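PDB 4ASM: beta-agarase D from Zobellia galactanivorans, which hydrolyses the beta-1,4-galactosidic linkages of agarose at random positions along the chain, with retention of anomeric configuration, through its GH16 catalytic domain. Local coordinates for residues I221-L233 with F236-D248. Numbering follows the deposited sequence.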
# COMPACT_ATOMS: atom_id res chain seq x y z
N ILE A 221 8.79 8.08 8.09
CA ILE A 221 7.74 8.97 7.65
C ILE A 221 6.45 8.61 8.38
O ILE A 221 6.31 7.49 8.92
CB ILE A 221 7.52 8.89 6.12
CG1 ILE A 221 7.04 7.50 5.68
CG2 ILE A 221 8.80 9.26 5.34
CD1 ILE A 221 6.59 7.48 4.18
N ARG A 222 5.49 9.53 8.40
CA ARG A 222 4.11 9.20 8.71
C ARG A 222 3.35 9.17 7.40
O ARG A 222 3.47 10.10 6.59
CB ARG A 222 3.48 10.25 9.62
CG ARG A 222 4.02 10.24 11.02
CD ARG A 222 3.11 11.09 11.86
NE ARG A 222 3.26 12.53 11.65
CZ ARG A 222 2.28 13.39 11.36
NH1 ARG A 222 1.01 13.02 11.18
NH2 ARG A 222 2.59 14.68 11.26
N ILE A 223 2.58 8.12 7.17
CA ILE A 223 1.80 8.03 5.93
C ILE A 223 0.43 7.45 6.26
O ILE A 223 0.33 6.48 7.02
CB ILE A 223 2.57 7.25 4.83
CG1 ILE A 223 1.79 7.23 3.50
CG2 ILE A 223 2.94 5.85 5.30
CD1 ILE A 223 2.69 6.86 2.32
N GLY A 224 -0.60 8.02 5.66
CA GLY A 224 -1.96 7.58 5.99
C GLY A 224 -2.92 7.83 4.86
O GLY A 224 -2.64 8.62 3.96
N VAL A 225 -4.05 7.14 4.92
CA VAL A 225 -5.16 7.37 4.01
C VAL A 225 -6.43 7.66 4.79
O VAL A 225 -6.74 6.96 5.77
CB VAL A 225 -5.37 6.19 3.02
CG1 VAL A 225 -6.46 6.49 2.02
CG2 VAL A 225 -4.14 5.94 2.27
N ASN A 226 -7.14 8.70 4.35
CA ASN A 226 -8.47 8.98 4.85
C ASN A 226 -9.45 8.44 3.82
O ASN A 226 -9.54 8.96 2.69
CB ASN A 226 -8.66 10.49 5.09
CG ASN A 226 -10.01 10.82 5.74
OD1 ASN A 226 -10.62 9.98 6.41
ND2 ASN A 226 -10.49 12.04 5.52
N TRP A 227 -10.11 7.34 4.19
CA TRP A 227 -11.10 6.70 3.33
C TRP A 227 -12.43 7.34 3.70
O TRP A 227 -13.05 7.02 4.73
CB TRP A 227 -11.07 5.19 3.54
CG TRP A 227 -12.05 4.42 2.73
CD1 TRP A 227 -12.83 4.87 1.69
CD2 TRP A 227 -12.34 3.02 2.88
NE1 TRP A 227 -13.60 3.84 1.21
CE2 TRP A 227 -13.33 2.70 1.93
CE3 TRP A 227 -11.87 2.02 3.74
CZ2 TRP A 227 -13.84 1.41 1.80
CZ3 TRP A 227 -12.39 0.77 3.63
CH2 TRP A 227 -13.36 0.46 2.66
N VAL A 228 -12.83 8.30 2.89
CA VAL A 228 -13.91 9.22 3.22
C VAL A 228 -15.27 8.60 2.93
O VAL A 228 -16.22 8.73 3.73
CB VAL A 228 -13.75 10.54 2.41
CG1 VAL A 228 -14.93 11.49 2.64
CG2 VAL A 228 -12.47 11.21 2.80
N SER A 229 -15.36 7.92 1.79
CA SER A 229 -16.64 7.47 1.26
C SER A 229 -16.39 6.38 0.24
O SER A 229 -15.23 6.04 -0.03
CB SER A 229 -17.33 8.66 0.59
OG SER A 229 -16.65 8.95 -0.63
N PRO A 230 -17.45 5.84 -0.36
CA PRO A 230 -17.24 4.90 -1.46
C PRO A 230 -16.38 5.44 -2.62
O PRO A 230 -15.82 4.66 -3.39
CB PRO A 230 -18.67 4.61 -1.95
CG PRO A 230 -19.49 4.78 -0.72
CD PRO A 230 -18.88 5.96 -0.01
N THR A 231 -16.24 6.76 -2.71
CA THR A 231 -15.74 7.30 -3.93
C THR A 231 -14.57 8.29 -3.69
O THR A 231 -13.99 8.82 -4.63
CB THR A 231 -17.03 7.80 -4.64
OG1 THR A 231 -17.32 7.07 -5.86
CG2 THR A 231 -17.21 9.22 -4.63
N ARG A 232 -14.16 8.45 -2.43
CA ARG A 232 -13.10 9.44 -2.09
C ARG A 232 -12.03 8.92 -1.13
O ARG A 232 -12.36 8.40 -0.05
CB ARG A 232 -13.69 10.76 -1.57
CG ARG A 232 -12.62 11.84 -1.26
CD ARG A 232 -13.31 13.12 -0.86
NE ARG A 232 -12.45 14.17 -0.31
CZ ARG A 232 -12.34 15.41 -0.79
NH1 ARG A 232 -12.98 15.77 -1.90
NH2 ARG A 232 -11.58 16.30 -0.15
N LEU A 233 -10.77 9.11 -1.54
CA LEU A 233 -9.58 8.78 -0.74
C LEU A 233 -8.69 10.00 -0.65
O LEU A 233 -8.52 10.70 -1.64
CB LEU A 233 -8.75 7.69 -1.40
CG LEU A 233 -9.42 6.37 -1.78
CD1 LEU A 233 -8.44 5.43 -2.51
CD2 LEU A 233 -10.03 5.69 -0.55
N PHE A 236 -1.84 11.28 2.94
CA PHE A 236 -1.08 12.20 3.80
C PHE A 236 0.30 11.64 4.04
O PHE A 236 0.46 10.44 4.28
CB PHE A 236 -1.78 12.34 5.16
CG PHE A 236 -3.19 12.84 5.06
CD1 PHE A 236 -4.22 11.96 4.73
CD2 PHE A 236 -3.49 14.18 5.26
CE1 PHE A 236 -5.54 12.41 4.60
CE2 PHE A 236 -4.81 14.64 5.13
CZ PHE A 236 -5.83 13.75 4.81
N VAL A 237 1.32 12.51 3.95
CA VAL A 237 2.70 12.16 4.25
C VAL A 237 3.24 13.23 5.18
O VAL A 237 3.17 14.44 4.87
CB VAL A 237 3.58 12.07 2.98
CG1 VAL A 237 5.03 11.75 3.37
CG2 VAL A 237 3.05 10.99 2.07
N ASP A 238 3.74 12.78 6.32
CA ASP A 238 4.30 13.67 7.34
C ASP A 238 3.34 14.81 7.71
O ASP A 238 3.74 15.98 7.87
CB ASP A 238 5.67 14.18 6.90
CG ASP A 238 6.73 13.09 6.92
OD1 ASP A 238 6.53 12.07 7.60
OD2 ASP A 238 7.76 13.25 6.23
N GLY A 239 2.06 14.47 7.85
CA GLY A 239 1.06 15.43 8.28
C GLY A 239 0.48 16.34 7.22
O GLY A 239 -0.37 17.17 7.51
N GLN A 240 0.95 16.20 5.98
CA GLN A 240 0.53 17.08 4.89
C GLN A 240 -0.34 16.27 3.94
O GLN A 240 0.03 15.17 3.56
CB GLN A 240 1.77 17.59 4.14
CG GLN A 240 1.47 18.52 2.98
CD GLN A 240 2.70 18.81 2.13
OE1 GLN A 240 3.42 17.90 1.68
NE2 GLN A 240 2.94 20.08 1.90
N MET A 241 -1.50 16.80 3.56
CA MET A 241 -2.31 16.15 2.54
C MET A 241 -1.56 16.25 1.21
O MET A 241 -1.14 17.35 0.82
CB MET A 241 -3.70 16.77 2.42
CG MET A 241 -4.61 15.87 1.64
SD MET A 241 -6.27 16.48 1.44
CE MET A 241 -6.76 16.77 3.11
N VAL A 242 -1.40 15.12 0.52
CA VAL A 242 -0.62 15.13 -0.73
C VAL A 242 -1.39 14.66 -1.97
O VAL A 242 -0.93 14.87 -3.09
CB VAL A 242 0.69 14.30 -0.61
CG1 VAL A 242 1.64 14.95 0.41
CG2 VAL A 242 0.40 12.83 -0.24
N ARG A 243 -2.54 14.03 -1.78
CA ARG A 243 -3.31 13.52 -2.91
C ARG A 243 -4.76 13.27 -2.53
O ARG A 243 -5.05 12.85 -1.41
CB ARG A 243 -2.71 12.22 -3.45
CG ARG A 243 -3.37 11.74 -4.76
CD ARG A 243 -2.44 10.85 -5.50
NE ARG A 243 -3.09 9.91 -6.42
CZ ARG A 243 -3.03 9.97 -7.75
NH1 ARG A 243 -2.40 10.97 -8.37
NH2 ARG A 243 -3.58 9.01 -8.48
N ILE A 244 -5.68 13.54 -3.46
CA ILE A 244 -7.08 13.15 -3.31
C ILE A 244 -7.51 12.44 -4.58
O ILE A 244 -7.21 12.93 -5.69
CB ILE A 244 -8.02 14.36 -3.09
CG1 ILE A 244 -7.54 15.25 -1.94
CG2 ILE A 244 -9.46 13.88 -2.80
CD1 ILE A 244 -8.37 16.48 -1.75
N LEU A 245 -8.19 11.30 -4.43
CA LEU A 245 -8.94 10.68 -5.53
C LEU A 245 -10.39 10.85 -5.18
O LEU A 245 -10.83 10.50 -4.08
CB LEU A 245 -8.64 9.18 -5.66
CG LEU A 245 -7.70 8.83 -6.81
CD1 LEU A 245 -6.33 9.35 -6.45
CD2 LEU A 245 -7.66 7.36 -7.11
N ASP A 246 -11.16 11.44 -6.09
CA ASP A 246 -12.56 11.69 -5.80
C ASP A 246 -13.39 11.35 -7.02
O ASP A 246 -13.62 12.20 -7.90
CB ASP A 246 -12.77 13.14 -5.34
CG ASP A 246 -14.17 13.39 -4.81
OD1 ASP A 246 -15.12 12.73 -5.30
OD2 ASP A 246 -14.34 14.25 -3.90
N ASN A 247 -13.84 10.09 -7.04
CA ASN A 247 -14.72 9.55 -8.09
C ASN A 247 -14.07 9.45 -9.48
O ASN A 247 -13.74 8.34 -9.94
CB ASN A 247 -16.07 10.31 -8.12
CG ASN A 247 -17.10 9.65 -9.01
OD1 ASN A 247 -17.74 10.31 -9.84
ND2 ASN A 247 -17.26 8.35 -8.85
N ASP A 248 -13.89 10.59 -10.15
CA ASP A 248 -13.40 10.63 -11.52
C ASP A 248 -12.34 11.71 -11.73
O ASP A 248 -12.00 12.04 -12.86
CB ASP A 248 -14.54 10.78 -12.55
CG ASP A 248 -15.43 11.97 -12.27
OD1 ASP A 248 -15.16 12.75 -11.34
OD2 ASP A 248 -16.45 12.11 -13.00
O HOH W 1 0.81 11.78 7.50
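Arg232 and Asp246, a non-hydrogen-bonded pair, form a salt bridge of 2.9 Å from NH1 to OD2; OD2 lies near the guanidinium plane and uses its anti lone pair, the guanidinium and carboxylate planes 86° apart. With CG anti to the backbone N (chi1 -178°) and its chain extended, Arg232 brings its guanidinium over Ile244, whose CG2 sits 3.8 Å above the plane. Its NE is salt-bridged to Glu234 OE2, and Asp246 OD1 to Lys295 NZ. Replacing Arg232 with alanine would probably leave Asp246 OD2 and Glu234 without this cationic mate and take the flat cover off Ile244 CG2.

Backbone bonds pair Gly224 with Phe236 and Leu233 with Leu245 reciprocally. Asp238 clasps Arg222 twice: its N donates to Arg222 O (2.7 Å), and its OD1 accepts from Arg222 N (2.9 Å). Asn247 N bonds Thr231 O, its ND2 Thr231 OG1 weakly.

At the edge of the Phe236 ring, CE1 meets Asn226 CB at 3.7 Å, while Glu234 holds the Asn226 amide; Ile223 lies beside Val237. Gly239 suits the type I' turn Val237-Gln240, since a side chain would strike the preceding carbonyl and Arg222 NH2; the Arg222 guanidinium lies over Gly239, NH1 salt-bridged to Glu136.

Two hairpins join strands 220-229, 232-237 and 240-246 in the GH16 beta-sandwich, flanked by strands 133-140 and 249-253; strand 159-166, probably carrying nucleophile Glu160 and proton donor Glu165, packs against Ile223 and Leu233.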